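Local coordinates for protein pectate lyase (Bacillus subtilis, PDB 5AMV) that cleaves polygalacturonate by calcium-dependent elimination, releasing oligosaccharides with unsaturated galacturonosyl groups at their non-reducing ends, at residues L73-Y78 / Y163-Q168; N240-H245 / N271-I276. All blocks are in the same frame, centred on the assembly; numbering follows the deposited sequence.

Interaction 1 of 2, residues L73-Y78 / Y163-Q168; sequences LGLNDY and YDYFPQ. With ACT (acetate ion), chain D.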
ATOM      1  N   LEU A  73     -14.565 -13.756 -13.216  1.00  9.05           N
ATOM      2  CA  LEU A  73     -15.696 -13.575 -12.308  1.00  9.27           C
ATOM      3  C   LEU A  73     -15.896 -12.075 -12.211  1.00  9.55           C
ATOM      4  O   LEU A  73     -14.914 -11.326 -11.974  1.00 10.70           O
ATOM      5  CB  LEU A  73     -15.350 -14.085 -10.894  1.00  7.77           C
ATOM      6  CG  LEU A  73     -15.105 -15.593 -10.853  1.00  9.15           C
ATOM      7  CD1 LEU A  73     -14.536 -16.019  -9.540  1.00  8.41           C
ATOM      8  CD2 LEU A  73     -16.408 -16.406 -11.103  1.00 10.74           C
ATOM      9  N   GLY A  74     -17.153 -11.671 -12.394  1.00  8.77           N
ATOM     10  CA  GLY A  74     -17.614 -10.261 -12.291  1.00  7.45           C
ATOM     11  C   GLY A  74     -18.548 -10.105 -11.096  1.00  7.87           C
ATOM     12  O   GLY A  74     -18.740 -11.022 -10.291  1.00  6.93           O
ATOM     13  N   LEU A  75     -19.166  -8.939 -10.985  1.00  6.24           N
ATOM     14  CA  LEU A  75     -19.979  -8.618  -9.815  1.00  6.00           C
ATOM     15  C   LEU A  75     -21.054  -9.673  -9.578  1.00  6.74           C
ATOM     16  O   LEU A  75     -21.255 -10.098  -8.453  1.00  7.03           O
ATOM     17  CB  LEU A  75     -20.571  -7.223  -9.976  1.00  6.27           C
ATOM     18  CG  LEU A  75     -21.369  -6.625  -8.801  1.00  4.58           C
ATOM     19  CD1 LEU A  75     -21.288  -5.074  -8.886  1.00  9.73           C
ATOM     20  CD2 LEU A  75     -22.838  -7.077  -8.830  1.00 10.34           C
ATOM     21  N   ASN A  76     -21.752 -10.058 -10.644  1.00  6.87           N
ATOM     22  CA  ASN A  76     -22.885 -10.992 -10.495  1.00  6.95           C
ATOM     23  C   ASN A  76     -22.429 -12.347  -9.999  1.00  6.98           C
ATOM     24  O   ASN A  76     -23.245 -13.080  -9.398  1.00  8.85           O
ATOM     25  CB  ASN A  76     -23.591 -11.222 -11.860  1.00  6.62           C
ATOM     26  CG  ASN A  76     -24.423 -10.035 -12.263  1.00  8.43           C
ATOM     27  OD1 ASN A  76     -24.611  -9.098 -11.488  1.00  9.35           O
ATOM     28  ND2 ASN A  76     -24.981 -10.092 -13.464  1.00  9.39           N
ATOM     29  N   ASP A  77     -21.158 -12.707 -10.253  1.00  7.99           N
ATOM     30  CA  ASP A  77     -20.650 -14.031  -9.850  1.00  7.59           C
ATOM     31  C   ASP A  77     -20.461 -14.078  -8.331  1.00  8.95           C
ATOM     32  O   ASP A  77     -20.646 -15.121  -7.713  1.00 11.88           O
ATOM     33  CB  ASP A  77     -19.349 -14.410 -10.572  1.00  8.38           C
ATOM     34  CG  ASP A  77     -19.562 -14.499 -12.071  1.00 11.04           C
ATOM     35  OD1 ASP A  77     -20.257 -15.470 -12.466  1.00 12.81           O
ATOM     36  OD2 ASP A  77     -19.093 -13.609 -12.809  1.00  9.14           O
ATOM     37  N   TYR A  78     -20.136 -12.952  -7.736  1.00  7.48           N
ATOM     38  CA  TYR A  78     -19.905 -12.858  -6.307  1.00  7.42           C
ATOM     39  C   TYR A  78     -21.134 -12.411  -5.534  1.00  8.07           C
ATOM     40  O   TYR A  78     -21.197 -12.642  -4.321  1.00  8.67           O
ATOM     41  CB  TYR A  78     -18.849 -11.771  -6.062  1.00  7.16           C
ATOM     42  CG  TYR A  78     -17.507 -12.049  -6.640  1.00  5.94           C
ATOM     43  CD1 TYR A  78     -16.819 -13.218  -6.336  1.00  5.26           C
ATOM     44  CD2 TYR A  78     -16.867 -11.094  -7.421  1.00  5.16           C
ATOM     45  CE1 TYR A  78     -15.521 -13.455  -6.840  1.00  5.38           C
ATOM     46  CE2 TYR A  78     -15.565 -11.321  -7.923  1.00  7.31           C
ATOM     47  CZ  TYR A  78     -14.905 -12.481  -7.627  1.00  6.87           C
ATOM     48  OH  TYR A  78     -13.631 -12.732  -8.050  1.00  8.24           O
ATOM     49  N   TYR A 163      -9.829  -4.195  -6.609  1.00  6.97           N
ATOM     50  CA  TYR A 163     -11.133  -3.556  -6.744  1.00  5.33           C
ATOM     51  C   TYR A 163     -12.165  -4.338  -5.951  1.00  5.89           C
ATOM     52  O   TYR A 163     -12.269  -5.569  -6.096  1.00  5.94           O
ATOM     53  CB  TYR A 163     -11.538  -3.603  -8.224  1.00  5.27           C
ATOM     54  CG  TYR A 163     -12.793  -2.857  -8.635  1.00  5.67           C
ATOM     55  CD1 TYR A 163     -14.065  -3.434  -8.486  1.00  5.19           C
ATOM     56  CD2 TYR A 163     -12.715  -1.535  -9.126  1.00  4.41           C
ATOM     57  CE1 TYR A 163     -15.192  -2.777  -8.917  1.00  6.92           C
ATOM     58  CE2 TYR A 163     -13.867  -0.851  -9.562  1.00  5.82           C
ATOM     59  CZ  TYR A 163     -15.109  -1.470  -9.411  1.00  6.25           C
ATOM     60  OH  TYR A 163     -16.261  -0.798  -9.806  1.00  6.36           O
ATOM     61  N   ASP A 164     -12.938  -3.620  -5.146  1.00  5.35           N
ATOM     62  CA  ASP A 164     -13.973  -4.274  -4.318  1.00  6.05           C
ATOM     63  C   ASP A 164     -15.326  -3.922  -4.916  1.00  6.91           C
ATOM     64  O   ASP A 164     -15.707  -2.733  -4.982  1.00  6.17           O
ATOM     65  CB  ASP A 164     -13.829  -3.707  -2.878  1.00  5.15           C
ATOM     66  CG  ASP A 164     -14.742  -4.334  -1.861  1.00  6.74           C
ATOM     67  OD1 ASP A 164     -15.763  -4.959  -2.189  1.00  7.47           O
ATOM     68  OD2 ASP A 164     -14.395  -4.174  -0.653  1.00  7.10           O
ATOM     69  N   TYR A 165     -16.090  -4.946  -5.319  1.00  7.44           N
ATOM     70  CA  TYR A 165     -17.418  -4.703  -5.869  1.00  7.17           C
ATOM     71  C   TYR A 165     -18.453  -4.283  -4.806  1.00  6.87           C
ATOM     72  O   TYR A 165     -19.534  -3.846  -5.159  1.00  7.94           O
ATOM     73  CB  TYR A 165     -17.964  -5.934  -6.582  1.00  7.16           C
ATOM     74  CG  TYR A 165     -17.311  -6.191  -7.917  1.00  4.82           C
ATOM     75  CD1 TYR A 165     -17.530  -5.309  -8.994  1.00  6.89           C
ATOM     76  CD2 TYR A 165     -16.472  -7.295  -8.088  1.00  4.75           C
ATOM     77  CE1 TYR A 165     -16.918  -5.542 -10.228  1.00  6.83           C
ATOM     78  CE2 TYR A 165     -15.854  -7.527  -9.307  1.00  5.67           C
ATOM     79  CZ  TYR A 165     -16.082  -6.630 -10.344  1.00  6.13           C
ATOM     80  OH  TYR A 165     -15.447  -6.877 -11.541  1.00  7.54           O
ATOM     81  N   PHE A 166     -18.129  -4.410  -3.519  1.00  6.34           N
ATOM     82  CA  PHE A 166     -19.181  -4.259  -2.462  1.00  6.68           C
ATOM     83  C   PHE A 166     -18.677  -3.393  -1.303  1.00  7.71           C
ATOM     84  O   PHE A 166     -18.673  -3.830  -0.160  1.00  7.31           O
ATOM     85  CB  PHE A 166     -19.625  -5.644  -1.935  1.00  6.89           C
ATOM     86  CG  PHE A 166     -19.966  -6.598  -3.053  1.00  4.70           C
ATOM     87  CD1 PHE A 166     -21.194  -6.448  -3.774  1.00  4.72           C
ATOM     88  CD2 PHE A 166     -19.079  -7.594  -3.400  1.00  7.91           C
ATOM     89  CE1 PHE A 166     -21.473  -7.319  -4.862  1.00  4.63           C
ATOM     90  CE2 PHE A 166     -19.371  -8.481  -4.478  1.00  7.13           C
ATOM     91  CZ  PHE A 166     -20.562  -8.311  -5.222  1.00  5.48           C
ATOM     92  N   PRO A 167     -18.302  -2.134  -1.597  1.00  8.43           N
ATOM     93  CA  PRO A 167     -17.860  -1.257  -0.516  1.00  9.50           C
ATOM     94  C   PRO A 167     -18.914  -1.123   0.584  1.00  9.81           C
ATOM     95  O   PRO A 167     -20.114  -1.067   0.298  1.00  9.56           O
ATOM     96  CB  PRO A 167     -17.693   0.113  -1.215  1.00  9.42           C
ATOM     97  CG  PRO A 167     -17.719  -0.107  -2.655  1.00 11.30           C
ATOM     98  CD  PRO A 167     -18.292  -1.481  -2.913  1.00  8.41           C
ATOM     99  N   GLN A 168     -18.431  -1.062   1.827  1.00 10.12           N
ATOM    100  CA  GLN A 168     -19.281  -0.916   2.993  1.00 10.18           C
ATOM    101  C   GLN A 168     -19.547   0.561   3.295  1.00 10.86           C
ATOM    102  O   GLN A 168     -18.616   1.355   3.290  1.00 10.57           O
ATOM    103  CB  GLN A 168     -18.615  -1.554   4.187  1.00 11.48           C
ATOM    104  CG  GLN A 168     -19.467  -1.573   5.445  1.00 11.72           C
ATOM    105  CD  GLN A 168     -18.646  -2.053   6.643  1.00 12.78           C
ATOM    106  OE1 GLN A 168     -17.558  -1.546   6.892  1.00 19.86           O
ATOM    107  NE2 GLN A 168     -19.142  -3.052   7.347  1.00 13.88           N
TER
HETATM  108  C   ACT D 402     -19.135  -2.192 -10.820  1.00 14.37           C
HETATM  109  O   ACT D 402     -18.491  -2.405 -11.882  1.00 13.77           O
HETATM  110  OXT ACT D 402     -18.492  -2.142  -9.731  1.00 11.20           O
HETATM  111  CH3 ACT D 402     -20.627  -2.042 -10.869  1.00 14.04           C
HETATM  112  O   HOH W   1     -13.799  -8.847 -11.485  1.00  7.85           O
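Leu75 and Tyr78, on the one-turn helix 75-78, meet Tyr165 and Phe166 of the loop that leaves strand 158-160 of the right-handed parallel beta-helix, the fold of polysaccharide lyase family 1. The contact joins two excursions from the coils by apolar side chains, with no direct hydrogen bond between them. Leu75 covers one face of the Tyr165 ring: its CB lies 4.0 Å from the centroid of that ring and 23° off its normal, a CH-pi contact. The opposite face of the same ring takes CD1 of Tyr163 near its rim, which leaves the phenol sandwiched. Leu75 CG, anti to the backbone N (chi1 -175°), reaches Phe166 as well, 4.0 Å from its CE1. Phe166 offers its edge to the helix, where Leu75 O lies in the ring plane and Tyr78 CB comes within 3.7 Å of Phe166 CE2, while CB of Tyr165 sits above the rim of one face. Tyr165 CD2 comes to the edge of the Tyr78 ring, CD2 to CD2 3.9 Å, the two side chains crossing at a slant, and the Tyr78 hydroxyl ends on Asn65. Helix 105-121 also touches both Tyr78 and Phe166. Each backbone is braced locally. Gly74, the N-cap residue, donates its N to OD2 of Asp77 at 2.8 Å, a nearly straight bond (173°) to the anti lone pair. In the loop, Asp164 OD1 accepts from Phe166 N at 2.8 Å, closing an Asx turn. An acetate, probably from the crystallisation liquor, takes a 2.6 Å hydrogen bond from Tyr163 OH to its OXT and brings its methyl against Leu75 CD1. The Tyr165 hydroxyl pairs with Arg206 and also with a water, which donates in turn to Leu73 O at 2.8 Å.

Interaction 2 of 2, residues N240-H245 / N271-I276; sequences NYYHDH and NRYKNI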
ATOM      1  N   ASN A 240       9.850   1.625  -5.626  1.00  6.54           N
ATOM      2  CA  ASN A 240       8.554   1.304  -6.171  1.00  6.76           C
ATOM      3  C   ASN A 240       7.920   2.472  -6.876  1.00  7.44           C
ATOM      4  O   ASN A 240       8.285   3.622  -6.589  1.00  8.20           O
ATOM      5  CB  ASN A 240       7.615   0.769  -5.086  1.00  6.94           C
ATOM      6  CG  ASN A 240       8.190  -0.421  -4.356  1.00  7.00           C
ATOM      7  OD1 ASN A 240       8.302  -1.524  -4.910  1.00  7.27           O
ATOM      8  ND2 ASN A 240       8.561  -0.205  -3.098  1.00  7.35           N
ATOM      9  N   TYR A 241       6.962   2.192  -7.763  1.00  6.90           N
ATOM     10  CA  TYR A 241       6.300   3.256  -8.529  1.00  6.15           C
ATOM     11  C   TYR A 241       4.795   3.199  -8.252  1.00  6.97           C
ATOM     12  O   TYR A 241       4.090   2.296  -8.737  1.00  7.37           O
ATOM     13  CB  TYR A 241       6.600   3.105 -10.033  1.00  7.42           C
ATOM     14  CG  TYR A 241       6.024   4.182 -10.953  1.00  6.97           C
ATOM     15  CD1 TYR A 241       5.528   5.415 -10.460  1.00  8.41           C
ATOM     16  CD2 TYR A 241       6.023   3.978 -12.341  1.00  9.78           C
ATOM     17  CE1 TYR A 241       5.019   6.371 -11.315  1.00  8.69           C
ATOM     18  CE2 TYR A 241       5.517   4.941 -13.199  1.00 12.54           C
ATOM     19  CZ  TYR A 241       5.043   6.141 -12.675  1.00 11.84           C
ATOM     20  OH  TYR A 241       4.534   7.097 -13.513  1.00 12.33           O
ATOM     21  N   TYR A 242       4.326   4.134  -7.432  1.00  5.93           N
ATOM     22  CA  TYR A 242       2.908   4.236  -7.116  1.00  6.94           C
ATOM     23  C   TYR A 242       2.312   5.299  -8.021  1.00  7.68           C
ATOM     24  O   TYR A 242       2.819   6.443  -8.075  1.00  6.93           O
ATOM     25  CB  TYR A 242       2.787   4.726  -5.678  1.00  6.15           C
ATOM     26  CG  TYR A 242       3.404   3.834  -4.609  1.00  6.16           C
ATOM     27  CD1 TYR A 242       4.724   3.999  -4.190  1.00  6.10           C
ATOM     28  CD2 TYR A 242       2.630   2.849  -3.987  1.00  6.41           C
ATOM     29  CE1 TYR A 242       5.264   3.182  -3.176  1.00  4.65           C
ATOM     30  CE2 TYR A 242       3.152   2.074  -2.933  1.00  4.99           C
ATOM     31  CZ  TYR A 242       4.440   2.248  -2.563  1.00  4.68           C
ATOM     32  OH  TYR A 242       5.035   1.544  -1.546  1.00  5.89           O
ATOM     33  N   HIS A 243       1.237   4.973  -8.741  1.00  7.95           N
ATOM     34  CA  HIS A 243       0.645   5.985  -9.622  1.00  8.09           C
ATOM     35  C   HIS A 243      -0.850   5.859  -9.823  1.00  8.50           C
ATOM     36  O   HIS A 243      -1.375   4.749  -9.812  1.00  7.94           O
ATOM     37  CB  HIS A 243       1.400   6.219 -10.933  1.00 10.45           C
ATOM     38  CG  HIS A 243       1.361   5.075 -11.890  1.00 11.95           C
ATOM     39  ND1 HIS A 243       0.405   4.981 -12.880  1.00 14.88           N
ATOM     40  CD2 HIS A 243       2.202   4.032 -12.083  1.00 13.52           C
ATOM     41  CE1 HIS A 243       0.623   3.900 -13.608  1.00 15.42           C
ATOM     42  NE2 HIS A 243       1.720   3.314 -13.159  1.00 13.53           N
ATOM     43  N   ASP A 244      -1.504   7.011  -9.956  1.00  7.64           N
ATOM     44  CA  ASP A 244      -2.946   7.085 -10.331  1.00  8.63           C
ATOM     45  C   ASP A 244      -3.771   6.268  -9.334  1.00  7.89           C
ATOM     46  O   ASP A 244      -4.354   5.214  -9.653  1.00  8.17           O
ATOM     47  CB  ASP A 244      -3.127   6.617 -11.791  1.00 10.81           C
ATOM     48  CG  ASP A 244      -2.363   7.490 -12.729  1.00 13.92           C
ATOM     49  OD1 ASP A 244      -2.674   8.699 -12.838  1.00 17.19           O
ATOM     50  OD2 ASP A 244      -1.373   7.001 -13.291  1.00 19.76           O
ATOM     51  N   HIS A 245      -3.790   6.766  -8.091  1.00  5.92           N
ATOM     52  CA  HIS A 245      -4.458   6.072  -6.995  1.00  6.25           C
ATOM     53  C   HIS A 245      -4.708   7.101  -5.873  1.00  5.58           C
ATOM     54  O   HIS A 245      -3.986   8.108  -5.787  1.00  6.26           O
ATOM     55  CB  HIS A 245      -3.563   4.894  -6.515  1.00  7.20           C
ATOM     56  CG  HIS A 245      -4.146   4.132  -5.363  1.00  7.06           C
ATOM     57  ND1 HIS A 245      -4.949   3.018  -5.520  1.00  6.64           N
ATOM     58  CD2 HIS A 245      -4.096   4.369  -4.031  1.00  6.09           C
ATOM     59  CE1 HIS A 245      -5.350   2.592  -4.338  1.00  7.11           C
ATOM     60  NE2 HIS A 245      -4.851   3.391  -3.413  1.00  7.66           N
ATOM     61  N   ASN A 271      11.231   5.680  -3.802  1.00  6.93           N
ATOM     62  CA  ASN A 271       9.930   5.483  -4.417  1.00  6.91           C
ATOM     63  C   ASN A 271       9.419   6.679  -5.192  1.00  7.78           C
ATOM     64  O   ASN A 271       9.730   7.840  -4.878  1.00  8.02           O
ATOM     65  CB  ASN A 271       8.914   5.101  -3.363  1.00  8.81           C
ATOM     66  CG  ASN A 271       9.334   3.879  -2.595  1.00  6.80           C
ATOM     67  OD1 ASN A 271       9.325   2.749  -3.125  1.00  6.54           O
ATOM     68  ND2 ASN A 271       9.715   4.078  -1.318  1.00  5.81           N
ATOM     69  N   ARG A 272       8.628   6.384  -6.224  1.00  6.62           N
ATOM     70  CA  ARG A 272       7.996   7.408  -7.040  1.00  6.23           C
ATOM     71  C   ARG A 272       6.497   7.410  -6.795  1.00  6.77           C
ATOM     72  O   ARG A 272       5.901   6.335  -6.802  1.00  6.49           O
ATOM     73  CB  ARG A 272       8.288   7.102  -8.518  1.00  6.07           C
ATOM     74  CG  ARG A 272       7.741   8.154  -9.483  1.00  6.10           C
ATOM     75  CD  ARG A 272       8.147   7.771 -10.927  1.00  8.34           C
ATOM     76  NE  ARG A 272       7.680   8.814 -11.848  1.00  8.17           N
ATOM     77  CZ  ARG A 272       7.690   8.689 -13.172  1.00  9.69           C
ATOM     78  NH1 ARG A 272       8.129   7.557 -13.725  1.00 10.35           N
ATOM     79  NH2 ARG A 272       7.281   9.688 -13.935  1.00 11.52           N
ATOM     80  N   TYR A 273       5.923   8.597  -6.558  1.00  5.96           N
ATOM     81  CA  TYR A 273       4.464   8.744  -6.340  1.00  6.13           C
ATOM     82  C   TYR A 273       3.982   9.762  -7.346  1.00  7.13           C
ATOM     83  O   TYR A 273       4.279  10.950  -7.220  1.00  8.19           O
ATOM     84  CB  TYR A 273       4.144   9.239  -4.909  1.00  5.31           C
ATOM     85  CG  TYR A 273       4.708   8.353  -3.793  1.00  7.24           C
ATOM     86  CD1 TYR A 273       6.022   8.495  -3.355  1.00  5.09           C
ATOM     87  CD2 TYR A 273       3.905   7.381  -3.171  1.00  7.27           C
ATOM     88  CE1 TYR A 273       6.541   7.693  -2.341  1.00  7.55           C
ATOM     89  CE2 TYR A 273       4.394   6.616  -2.125  1.00  6.16           C
ATOM     90  CZ  TYR A 273       5.717   6.745  -1.752  1.00  6.48           C
ATOM     91  OH  TYR A 273       6.267   5.977  -0.761  1.00  6.49           O
ATOM     92  N   LYS A 274       3.235   9.303  -8.346  1.00  6.80           N
ATOM     93  CA  LYS A 274       2.769  10.193  -9.412  1.00  6.31           C
ATOM     94  C   LYS A 274       1.238  10.135  -9.473  1.00  7.54           C
ATOM     95  O   LYS A 274       0.637   9.063  -9.551  1.00  6.03           O
ATOM     96  CB  LYS A 274       3.337   9.763 -10.744  1.00  7.31           C
ATOM     97  CG  LYS A 274       2.800  10.679 -11.900  1.00  9.06           C
ATOM     98  CD  LYS A 274       3.551  10.443 -13.178  1.00 12.14           C
ATOM     99  CE  LYS A 274       2.988  11.342 -14.245  1.00 14.35           C
ATOM    100  NZ  LYS A 274       3.718  11.308 -15.560  1.00 18.56           N
ATOM    101  N   ASN A 275       0.596  11.286  -9.348  1.00  7.44           N
ATOM    102  CA  ASN A 275      -0.876  11.298  -9.296  1.00  7.48           C
ATOM    103  C   ASN A 275      -1.411  10.351  -8.213  1.00  7.03           C
ATOM    104  O   ASN A 275      -2.319   9.548  -8.431  1.00  6.70           O
ATOM    105  CB  ASN A 275      -1.500  11.030 -10.676  1.00  8.15           C
ATOM    106  CG  ASN A 275      -1.030  11.994 -11.709  1.00  9.25           C
ATOM    107  OD1 ASN A 275      -0.870  13.181 -11.435  1.00 13.10           O
ATOM    108  ND2 ASN A 275      -0.908  11.518 -12.943  1.00 13.62           N
ATOM    109  N   ILE A 276      -0.835  10.544  -7.021  1.00  6.31           N
ATOM    110  CA  ILE A 276      -1.298   9.944  -5.803  1.00  6.81           C
ATOM    111  C   ILE A 276      -1.929  11.065  -4.982  1.00  7.01           C
ATOM    112  O   ILE A 276      -1.388  12.175  -4.872  1.00  7.36           O
ATOM    113  CB  ILE A 276      -0.105   9.341  -5.043  1.00  5.67           C
ATOM    114  CG1 ILE A 276       0.538   8.165  -5.838  1.00  7.60           C
ATOM    115  CG2 ILE A 276      -0.533   8.837  -3.618  1.00  5.97           C
ATOM    116  CD1 ILE A 276      -0.480   6.993  -6.093  1.00  6.11           C
TER
HETATM  117  O   HOH W   2       4.946   3.863   0.354  1.00  6.45           O
HETATM  118  O   HOH W   3       0.037   8.861 -14.461  1.00 30.09           O
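Strands 241-243 and 272-274 run parallel, their axes 4.7 Å apart and inclined by 12°, as neighbouring coils of a parallel beta-helix, with alternate bonds such as Tyr242 N to Arg272 O (2.8 Å). Asn240 and Asn271 form a rung of an asparagine ladder: their amides lie side by side, planes 7° apart, and Asn271 OD1 accepts from Asn240 N at 2.8 Å and, weakly, from its ND2, which also bonds Ile196 O; Asn240 OD1 accepts from Cys199 N. On the face with His245 and Ile276, Tyr242 and Tyr273 run alongside with parallel but slid rings, centroids 4.8 Å apart, in a row that continues to Phe201 and Tyr295. On the other face, Arg272, CG anti to the backbone N (chi1 -177°) and extended to NE, stacks its guanidinium flat on the hydroxyl end of Tyr241, centres 4.3 Å apart, with CD over the ring and NE salt-bridged to Glu296. An alanine here would probably cost Tyr241 both the guanidinium and CD contacts and leave Glu296 without this charged mate. The opposite ring face carries His243 CD2, 3.5 Å above its centre. His243 ND1 donates to Asp244 OD2 at 2.7 Å, nearly in the imidazole plane.

How the interactions relate
Interaction 1 joins excursions outside the beta-helix, whereas interaction 2 stacks two successive coils of it; their centres are about 25 Å apart, and their nearest atoms about 8 Å. His221 stacks on Tyr163 and bonds to Asp164 of interaction 1, while Asp223, a calcium ligand, takes a weak hydrogen bond through its carbonyl from His245 of interaction 2, whose ND1 bonds Asp203. Interaction 2 is the one beside the catalytic region: the side chain of His245 is about 6 Å from that of Asp223, about 9 Å from the calcium ion and about 11 Å from a bound galacturonate, and the side chain of Ile276 about 7 Å from that of Arg279, the inferred catalytic residue.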